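Long-range contacts in putative phosphomethylpyrimidine kinase (Bacteroides thetaiotaomicron, PDB 3MBJ), which probably phosphorylates pyridoxal or related B6 vitamers with ATP, as a member of the ribokinase-like kinases: residues Trp209-Pro214 against Met285-Leu290; Phe57-Asp62 against Pro89-Ile94. All coordinates share one frame; numbering follows the deposited sequence. Where two conformers were deposited one is given.

Interaction 1: residues Trp209-Pro214 against Met285-Leu290; sequences WKVTCP and MASYEL
With CG set anti to its carbonyl carbon (chi1 -58°), Trp209 lays its indole alongside the neighbouring strand, while Leu290, its CG anti to the backbone N, brings a methyl over that ring. The two residues form a non-hydrogen-bonded antiparallel pair, where the C-terminal strand 289-290 joins strand 207-214 at the edge of the large mixed sheet of this ribokinase-like fold. Leu290 CD1 stands 3.6 Å from the centroid of the six-membered ring of Trp209, 14° off its normal: a CH-pi contact over the face. Tyr288 comes to the same six-membered ring obliquely, the planes at 83°, with its CD1 3.9 Å from Trp209 CZ3. Tyr288 CB also rests on Val211 CG2. The Tyr288 ring reaches a second subunit as well, where its OH bonds the backbone oxygen of Arg257 of that subunit and its ring takes part in a cation-pi contact with the same arginine, so Tyr288 lies at a subunit interface.

The next pair, Lys210 with Glu289, is hydrogen-bonded in both directions. Lys210 N donates to Glu289 O at 2.8 Å, and Glu289 N returns a bond of equal length to Lys210 O. Their side chains run side by side on the sheet face away from Trp209, but the charged ends do not meet; Lys210 NZ instead makes a salt bridge with Asp164.

Beyond Tyr288 the backbones part, and direct pairing gives way to a water. Asp246 OD2 of helix 241-260 receives the backbone N of both Ser287 and Tyr288, tying the lead-in to the strand to that helix. The bridging water accepts from Thr212 N at 2.8 Å and donates to Ser287 O at 2.9 Å.

Interaction 2: residues Phe57-Asp62 against Pro89-Ile94; sequences FLDLTD and PRQIQI
An Asx turn closes strand 57-59, and Thr61 within it meets the first turns of helix 89-102. Asp59 OD1 accepts the backbone N of Thr61 from above the carboxylate plane. Thr61 OG1 receives Gln91 NE2 at 3.0 Å, the donor's N-H pointing at it with an angle of 152°. Gln91 CG lies anti to its carbonyl carbon (chi1 -58°), and the extended chain beyond carries the amide across to the turn. In this ribokinase-like fold the amide also ties in neighbouring loops: Gln91 OE1 accepts from Gly87 N, and NE2 donates to Thr43 O as well. The methyl of Thr61 serves the apolar side, with CG2 3.7 Å from Arg90 CG and 3.9 Å from Ile94 CD1. Putting a valine at Thr61 would probably leave Gln91 NE2 without its acceptor in the turn. Ile94 CG1 lies against one face of the Arg90 guanidinium, whose NH1 bonds Gln93 OE1. A water donates to Thr61 O and accepts from Arg90 NH2 at 2.8 Å.

Both contacts reach the same large mixed sheet, yet on opposite sides of the chain's centre, with centres about 37 Å apart and nearest atoms about 26 Å apart. They follow one another in series: interaction 2 is complete by residue 94, well before interaction 1 opens at residue 209. In this chain the two outlying parts of the sheet are tied differently. Interaction 2 joins the turn after strand 57-59 to helix 89-102 through side chains, whereas interaction 1 adds the C-terminal strand 289-290 by backbone pairing. Each also lies near another subunit: the 285-290 region meets the second, while Leu58 and Leu60 pack on the third.

Interaction 1: residues Trp209-Pro214 against Met285-Leu290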
ATOM      1  N   TRP A 209     -26.099 -18.604  -4.280  1.00 18.10           N
ATOM      2  CA  TRP A 209     -25.090 -18.124  -3.360  1.00 18.30           C
ATOM      3  C   TRP A 209     -25.759 -17.351  -2.252  1.00 18.72           C
ATOM      4  O   TRP A 209     -26.809 -16.784  -2.452  1.00 19.73           O
ATOM      5  CB  TRP A 209     -24.131 -17.164  -4.071  1.00 17.83           C
ATOM      6  CG  TRP A 209     -23.450 -17.751  -5.248  1.00 16.58           C
ATOM      7  CD1 TRP A 209     -23.740 -17.531  -6.563  1.00 17.09           C
ATOM      8  CD2 TRP A 209     -22.364 -18.689  -5.224  1.00 14.22           C
ATOM      9  NE1 TRP A 209     -22.894 -18.267  -7.372  1.00 16.65           N
ATOM     10  CE2 TRP A 209     -22.026 -18.971  -6.570  1.00 15.25           C
ATOM     11  CE3 TRP A 209     -21.628 -19.285  -4.200  1.00 11.45           C
ATOM     12  CZ2 TRP A 209     -21.010 -19.853  -6.911  1.00 13.89           C
ATOM     13  CZ3 TRP A 209     -20.618 -20.151  -4.537  1.00 14.90           C
ATOM     14  CH2 TRP A 209     -20.302 -20.412  -5.889  1.00 15.30           C
ATOM     15  N   LYS A 210     -25.166 -17.331  -1.077  1.00 19.91           N
ATOM     16  CA  LYS A 210     -25.593 -16.406  -0.038  1.00 21.07           C
ATOM     17  C   LYS A 210     -24.407 -15.906   0.775  1.00 21.44           C
ATOM     18  O   LYS A 210     -23.400 -16.595   0.906  1.00 21.33           O
ATOM     19  CB  LYS A 210     -26.684 -17.028   0.856  1.00 21.65           C
ATOM     20  CG  LYS A 210     -26.225 -17.667   2.133  1.00 23.08           C
ATOM     21  CD  LYS A 210     -27.260 -18.581   2.719  1.00 25.47           C
ATOM     22  CE  LYS A 210     -27.893 -18.056   3.935  1.00 27.60           C
ATOM     23  NZ  LYS A 210     -28.750 -19.170   4.493  1.00 32.19           N
ATOM     24  N   VAL A 211     -24.525 -14.685   1.282  1.00 22.21           N
ATOM     25  CA  VAL A 211     -23.537 -14.111   2.209  1.00 22.55           C
ATOM     26  C   VAL A 211     -24.308 -13.650   3.422  1.00 24.14           C
ATOM     27  O   VAL A 211     -25.330 -13.019   3.255  1.00 24.93           O
ATOM     28  CB  VAL A 211     -22.788 -12.924   1.576  1.00 21.62           C
ATOM     29  CG1 VAL A 211     -22.128 -12.050   2.660  1.00 20.66           C
ATOM     30  CG2 VAL A 211     -21.769 -13.448   0.549  1.00 19.69           C
ATOM     31  N   THR A 212     -23.833 -13.963   4.627  1.00 26.80           N
ATOM     32  CA  THR A 212     -24.506 -13.560   5.878  1.00 29.23           C
ATOM     33  C   THR A 212     -23.539 -12.682   6.651  1.00 30.96           C
ATOM     34  O   THR A 212     -22.348 -12.965   6.667  1.00 32.70           O
ATOM     35  CB  THR A 212     -24.947 -14.792   6.728  1.00 29.64           C
ATOM     36  OG1 THR A 212     -25.891 -15.585   5.984  1.00 29.34           O
ATOM     37  CG2 THR A 212     -25.603 -14.376   8.056  1.00 30.23           C
ATOM     38  N   CYS A 213     -24.011 -11.578   7.226  1.00 32.03           N
ATOM     39  CA  CYS A 213     -23.128 -10.723   8.027  1.00 33.15           C
ATOM     40  C   CYS A 213     -23.878 -10.054   9.175  1.00 32.47           C
ATOM     41  O   CYS A 213     -25.095 -10.009   9.173  1.00 33.12           O
ATOM     42  CB  CYS A 213     -22.493  -9.646   7.143  1.00 34.03           C
ATOM     43  SG  CYS A 213     -23.714  -8.411   6.736  1.00 38.96           S
ATOM     44  N   PRO A 214     -23.144  -9.496  10.154  1.00 32.29           N
ATOM     45  CA  PRO A 214     -23.796  -8.800  11.270  1.00 31.93           C
ATOM     46  C   PRO A 214     -24.766  -7.703  10.846  1.00 31.71           C
ATOM     47  O   PRO A 214     -24.591  -7.067   9.820  1.00 31.21           O
ATOM     48  CB  PRO A 214     -22.624  -8.203  12.048  1.00 31.56           C
ATOM     49  CG  PRO A 214     -21.500  -9.095  11.745  1.00 32.08           C
ATOM     50  CD  PRO A 214     -21.681  -9.501  10.314  1.00 32.37           C
HETATM   51  N   MSE A 285     -10.895 -12.206   4.375  1.00 34.90           N
HETATM   52  CA  MSE A 285     -11.826 -13.312   4.797  1.00 34.78           C
HETATM   53  C   MSE A 285     -13.135 -13.220   4.006  1.00 34.01           C
HETATM   54  O   MSE A 285     -13.915 -12.325   4.237  1.00 36.19           O
HETATM   55  CB  MSE A 285     -12.116 -13.285   6.319  1.00 33.96           C
ATOM     56  N   ALA A 286     -13.352 -14.104   3.044  1.00 32.38           N
ATOM     57  CA  ALA A 286     -14.685 -14.331   2.443  1.00 30.58           C
ATOM     58  C   ALA A 286     -15.678 -15.058   3.397  1.00 29.47           C
ATOM     59  O   ALA A 286     -15.264 -15.671   4.340  1.00 30.33           O
ATOM     60  CB  ALA A 286     -14.501 -15.129   1.209  1.00 29.97           C
ATOM     61  N   SER A 287     -16.983 -14.990   3.154  1.00 28.15           N
ATOM     62  CA  SER A 287     -17.967 -15.780   3.912  1.00 27.86           C
ATOM     63  C   SER A 287     -19.074 -16.373   3.012  1.00 26.19           C
ATOM     64  O   SER A 287     -20.008 -16.965   3.506  1.00 26.55           O
ATOM     65  CB  SER A 287     -18.600 -14.939   5.031  1.00 28.45           C
ATOM     66  OG  SER A 287     -19.386 -13.857   4.506  1.00 31.06           O
ATOM     67  N   TYR A 288     -18.957 -16.245   1.686  1.00 24.88           N
ATOM     68  CA  TYR A 288     -20.029 -16.717   0.817  1.00 22.46           C
ATOM     69  C   TYR A 288     -20.227 -18.198   0.938  1.00 21.92           C
ATOM     70  O   TYR A 288     -19.305 -18.966   1.293  1.00 20.69           O
ATOM     71  CB  TYR A 288     -19.828 -16.336  -0.647  1.00 21.50           C
ATOM     72  CG  TYR A 288     -18.656 -16.934  -1.391  1.00 20.47           C
ATOM     73  CD1 TYR A 288     -18.654 -18.262  -1.813  1.00 20.04           C
ATOM     74  CD2 TYR A 288     -17.587 -16.136  -1.797  1.00 17.73           C
ATOM     75  CE1 TYR A 288     -17.591 -18.808  -2.529  1.00 18.43           C
ATOM     76  CE2 TYR A 288     -16.534 -16.686  -2.531  1.00 17.76           C
ATOM     77  CZ  TYR A 288     -16.548 -18.008  -2.887  1.00 18.02           C
ATOM     78  OH  TYR A 288     -15.493 -18.538  -3.603  1.00 20.71           O
ATOM     79  N   GLU A 289     -21.445 -18.592   0.610  1.00 21.47           N
ATOM     80  CA  GLU A 289     -21.861 -19.980   0.698  1.00 21.65           C
ATOM     81  C   GLU A 289     -22.587 -20.359  -0.573  1.00 20.74           C
ATOM     82  O   GLU A 289     -23.410 -19.574  -1.100  1.00 19.64           O
ATOM     83  CB  GLU A 289     -22.839 -20.155   1.839  1.00 22.66           C
ATOM     84  CG  GLU A 289     -22.266 -20.230   3.213  1.00 26.84           C
ATOM     85  CD  GLU A 289     -23.385 -20.486   4.205  1.00 30.53           C
ATOM     86  OE1 GLU A 289     -23.920 -21.598   4.200  1.00 31.75           O
ATOM     87  OE2 GLU A 289     -23.777 -19.550   4.911  1.00 35.38           O
ATOM     88  N   LEU A 290     -22.309 -21.561  -1.053  1.00 19.75           N
ATOM     89  CA  LEU A 290     -23.044 -22.114  -2.166  1.00 20.25           C
ATOM     90  C   LEU A 290     -24.232 -22.828  -1.508  1.00 20.60           C
ATOM     91  O   LEU A 290     -24.041 -23.614  -0.576  1.00 21.25           O
ATOM     92  CB  LEU A 290     -22.178 -23.101  -2.942  1.00 20.17           C
ATOM     93  CG  LEU A 290     -22.857 -23.786  -4.128  1.00 19.82           C
ATOM     94  CD1 LEU A 290     -22.955 -22.789  -5.324  1.00 17.72           C
ATOM     95  CD2 LEU A 290     -22.100 -25.081  -4.500  1.00 19.58           C
TER
HETATM   96  O   HOH W   1     -22.362 -16.333   5.051  1.00 36.53           O

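Interaction 2: residues Phe57-Asp62 against Pro89-Ile94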
ATOM      1  N   PHE A  57     -37.380  19.657  -5.045  1.00 21.52           N
ATOM      2  CA  PHE A  57     -37.447  18.632  -6.067  1.00 21.77           C
ATOM      3  C   PHE A  57     -37.692  19.231  -7.431  1.00 21.22           C
ATOM      4  O   PHE A  57     -38.677  19.934  -7.627  1.00 21.07           O
ATOM      5  CB  PHE A  57     -38.546  17.611  -5.725  1.00 22.26           C
ATOM      6  CG  PHE A  57     -38.767  16.590  -6.798  1.00 23.20           C
ATOM      7  CD1 PHE A  57     -37.955  15.475  -6.884  1.00 23.75           C
ATOM      8  CD2 PHE A  57     -39.788  16.755  -7.727  1.00 24.43           C
ATOM      9  CE1 PHE A  57     -38.159  14.518  -7.884  1.00 23.70           C
ATOM     10  CE2 PHE A  57     -39.990  15.825  -8.705  1.00 25.48           C
ATOM     11  CZ  PHE A  57     -39.157  14.693  -8.778  1.00 23.75           C
ATOM     12  N   LEU A  58     -36.801  18.924  -8.380  1.00 20.76           N
ATOM     13  CA  LEU A  58     -36.949  19.346  -9.771  1.00 20.37           C
ATOM     14  C   LEU A  58     -36.905  18.117 -10.655  1.00 20.59           C
ATOM     15  O   LEU A  58     -35.851  17.482 -10.778  1.00 20.90           O
ATOM     16  CB  LEU A  58     -35.858  20.337 -10.193  1.00 20.00           C
ATOM     17  CG  LEU A  58     -35.988  20.829 -11.647  1.00 20.29           C
ATOM     18  CD1 LEU A  58     -37.226  21.764 -11.826  1.00 17.29           C
ATOM     19  CD2 LEU A  58     -34.719  21.495 -12.090  1.00 19.82           C
ATOM     20  N   ASP A  59     -38.045  17.784 -11.259  1.00 20.67           N
ATOM     21  CA  ASP A  59     -38.170  16.630 -12.146  1.00 20.60           C
ATOM     22  C   ASP A  59     -37.418  16.891 -13.465  1.00 20.31           C
ATOM     23  O   ASP A  59     -37.634  17.922 -14.089  1.00 20.37           O
ATOM     24  CB  ASP A  59     -39.652  16.378 -12.404  1.00 20.72           C
ATOM     25  CG  ASP A  59     -39.931  15.166 -13.308  1.00 21.45           C
ATOM     26  OD1 ASP A  59     -39.162  14.227 -13.434  1.00 24.60           O
ATOM     27  OD2 ASP A  59     -40.998  15.140 -13.922  1.00 29.92           O
ATOM     28  N   LEU A  60     -36.528  15.969 -13.851  0.50 20.11           N
ATOM     29  CA  LEU A  60     -35.739  16.093 -15.094  0.50 20.08           C
ATOM     30  C   LEU A  60     -36.239  15.171 -16.221  0.50 20.17           C
ATOM     31  O   LEU A  60     -35.578  15.028 -17.244  0.50 19.61           O
ATOM     32  CB  LEU A  60     -34.244  15.846 -14.836  0.50 19.40           C
ATOM     33  CG  LEU A  60     -33.444  16.892 -14.044  0.50 18.96           C
ATOM     34  CD1 LEU A  60     -32.017  16.409 -13.805  0.50 13.79           C
ATOM     35  CD2 LEU A  60     -33.451  18.248 -14.744  0.50 17.17           C
ATOM     36  N   THR A  61     -37.425  14.591 -16.046  1.00 21.23           N
ATOM     37  CA  THR A  61     -38.066  13.730 -17.080  1.00 21.73           C
ATOM     38  C   THR A  61     -37.974  14.307 -18.473  1.00 22.51           C
ATOM     39  O   THR A  61     -37.590  13.615 -19.428  1.00 23.57           O
ATOM     40  CB  THR A  61     -39.533  13.449 -16.734  1.00 21.93           C
ATOM     41  OG1 THR A  61     -39.585  12.832 -15.451  1.00 22.82           O
ATOM     42  CG2 THR A  61     -40.193  12.499 -17.746  1.00 20.90           C
ATOM     43  N   ASP A  62     -38.271  15.582 -18.599  1.00 23.29           N
ATOM     44  CA  ASP A  62     -38.217  16.219 -19.916  1.00 24.25           C
ATOM     45  C   ASP A  62     -36.816  16.466 -20.475  1.00 23.09           C
ATOM     46  O   ASP A  62     -36.660  16.639 -21.667  1.00 23.25           O
ATOM     47  CB  ASP A  62     -38.970  17.552 -19.888  1.00 25.01           C
ATOM     48  CG  ASP A  62     -40.432  17.380 -20.163  1.00 28.70           C
ATOM     49  OD1 ASP A  62     -41.152  16.814 -19.306  1.00 33.41           O
ATOM     50  OD2 ASP A  62     -40.862  17.795 -21.259  1.00 35.22           O
ATOM     51  N   PRO A  89     -43.682   5.581 -14.610  1.00 21.88           N
ATOM     52  CA  PRO A  89     -43.687   4.768 -15.817  1.00 21.44           C
ATOM     53  C   PRO A  89     -43.064   5.478 -17.006  1.00 20.86           C
ATOM     54  O   PRO A  89     -42.443   4.846 -17.835  1.00 19.98           O
ATOM     55  CB  PRO A  89     -45.165   4.512 -16.042  1.00 22.15           C
ATOM     56  CG  PRO A  89     -45.762   4.545 -14.634  1.00 22.50           C
ATOM     57  CD  PRO A  89     -45.000   5.585 -13.926  1.00 21.50           C
ATOM     58  N   ARG A  90     -43.233   6.786 -17.092  1.00 20.79           N
ATOM     59  CA  ARG A  90     -42.625   7.538 -18.179  1.00 20.88           C
ATOM     60  C   ARG A  90     -41.082   7.436 -18.123  1.00 21.17           C
ATOM     61  O   ARG A  90     -40.442   7.169 -19.144  1.00 21.51           O
ATOM     62  CB  ARG A  90     -43.122   8.982 -18.138  1.00 21.14           C
ATOM     63  CG  ARG A  90     -42.516   9.917 -19.145  1.00 22.04           C
ATOM     64  CD  ARG A  90     -42.541   9.440 -20.601  1.00 23.44           C
ATOM     65  NE  ARG A  90     -41.863  10.458 -21.433  1.00 25.54           N
ATOM     66  CZ  ARG A  90     -41.142  10.240 -22.546  1.00 24.34           C
ATOM     67  NH1 ARG A  90     -40.964   9.014 -23.051  1.00 23.05           N
ATOM     68  NH2 ARG A  90     -40.573  11.280 -23.160  1.00 24.90           N
ATOM     69  N   GLN A  91     -40.484   7.580 -16.939  1.00 20.18           N
ATOM     70  CA  GLN A  91     -39.023   7.421 -16.828  1.00 20.03           C
ATOM     71  C   GLN A  91     -38.602   6.001 -17.205  1.00 19.18           C
ATOM     72  O   GLN A  91     -37.586   5.833 -17.862  1.00 19.22           O
ATOM     73  CB  GLN A  91     -38.484   7.786 -15.434  1.00 19.31           C
ATOM     74  CG  GLN A  91     -38.805   9.199 -15.040  1.00 21.91           C
ATOM     75  CD  GLN A  91     -37.909   9.740 -13.942  1.00 25.31           C
ATOM     76  OE1 GLN A  91     -37.439   8.999 -13.074  1.00 24.76           O
ATOM     77  NE2 GLN A  91     -37.687  11.047 -13.964  1.00 24.36           N
ATOM     78  N   ILE A  92     -39.365   4.985 -16.787  1.00 18.32           N
ATOM     79  CA  ILE A  92     -39.066   3.623 -17.187  1.00 17.54           C
ATOM     80  C   ILE A  92     -39.060   3.521 -18.718  1.00 17.24           C
ATOM     81  O   ILE A  92     -38.230   2.807 -19.273  1.00 16.00           O
ATOM     82  CB  ILE A  92     -40.055   2.600 -16.567  1.00 18.46           C
ATOM     83  CG1 ILE A  92     -39.731   2.371 -15.083  1.00 19.82           C
ATOM     84  CG2 ILE A  92     -40.059   1.242 -17.332  1.00 15.37           C
ATOM     85  CD1 ILE A  92     -40.851   1.655 -14.262  1.00 19.46           C
ATOM     86  N   GLN A  93     -39.975   4.229 -19.400  1.00 17.14           N
ATOM     87  CA  GLN A  93     -40.093   4.170 -20.883  1.00 17.02           C
ATOM     88  C   GLN A  93     -38.814   4.750 -21.523  1.00 17.64           C
ATOM     89  O   GLN A  93     -38.223   4.177 -22.439  1.00 16.62           O
ATOM     90  CB  GLN A  93     -41.382   4.893 -21.364  1.00 17.60           C
ATOM     91  CG  GLN A  93     -41.631   5.013 -22.894  1.00 18.10           C
ATOM     92  CD  GLN A  93     -42.901   5.838 -23.208  1.00 20.94           C
ATOM     93  OE1 GLN A  93     -43.094   6.922 -22.671  1.00 22.80           O
ATOM     94  NE2 GLN A  93     -43.770   5.308 -24.063  1.00 17.76           N
ATOM     95  N   ILE A  94     -38.384   5.889 -20.997  1.00 18.01           N
ATOM     96  CA  ILE A  94     -37.185   6.557 -21.468  1.00 18.64           C
ATOM     97  C   ILE A  94     -35.986   5.649 -21.270  1.00 18.13           C
ATOM     98  O   ILE A  94     -35.247   5.402 -22.181  1.00 19.47           O
ATOM     99  CB  ILE A  94     -36.965   7.904 -20.701  1.00 18.73           C
ATOM    100  CG1 ILE A  94     -38.107   8.874 -21.077  1.00 18.16           C
ATOM    101  CG2 ILE A  94     -35.565   8.485 -21.027  1.00 16.91           C
ATOM    102  CD1 ILE A  94     -38.173  10.191 -20.232  1.00 18.46           C
TER
HETATM  103  O   HOH W   2     -39.861  13.432 -21.491  1.00 29.98           O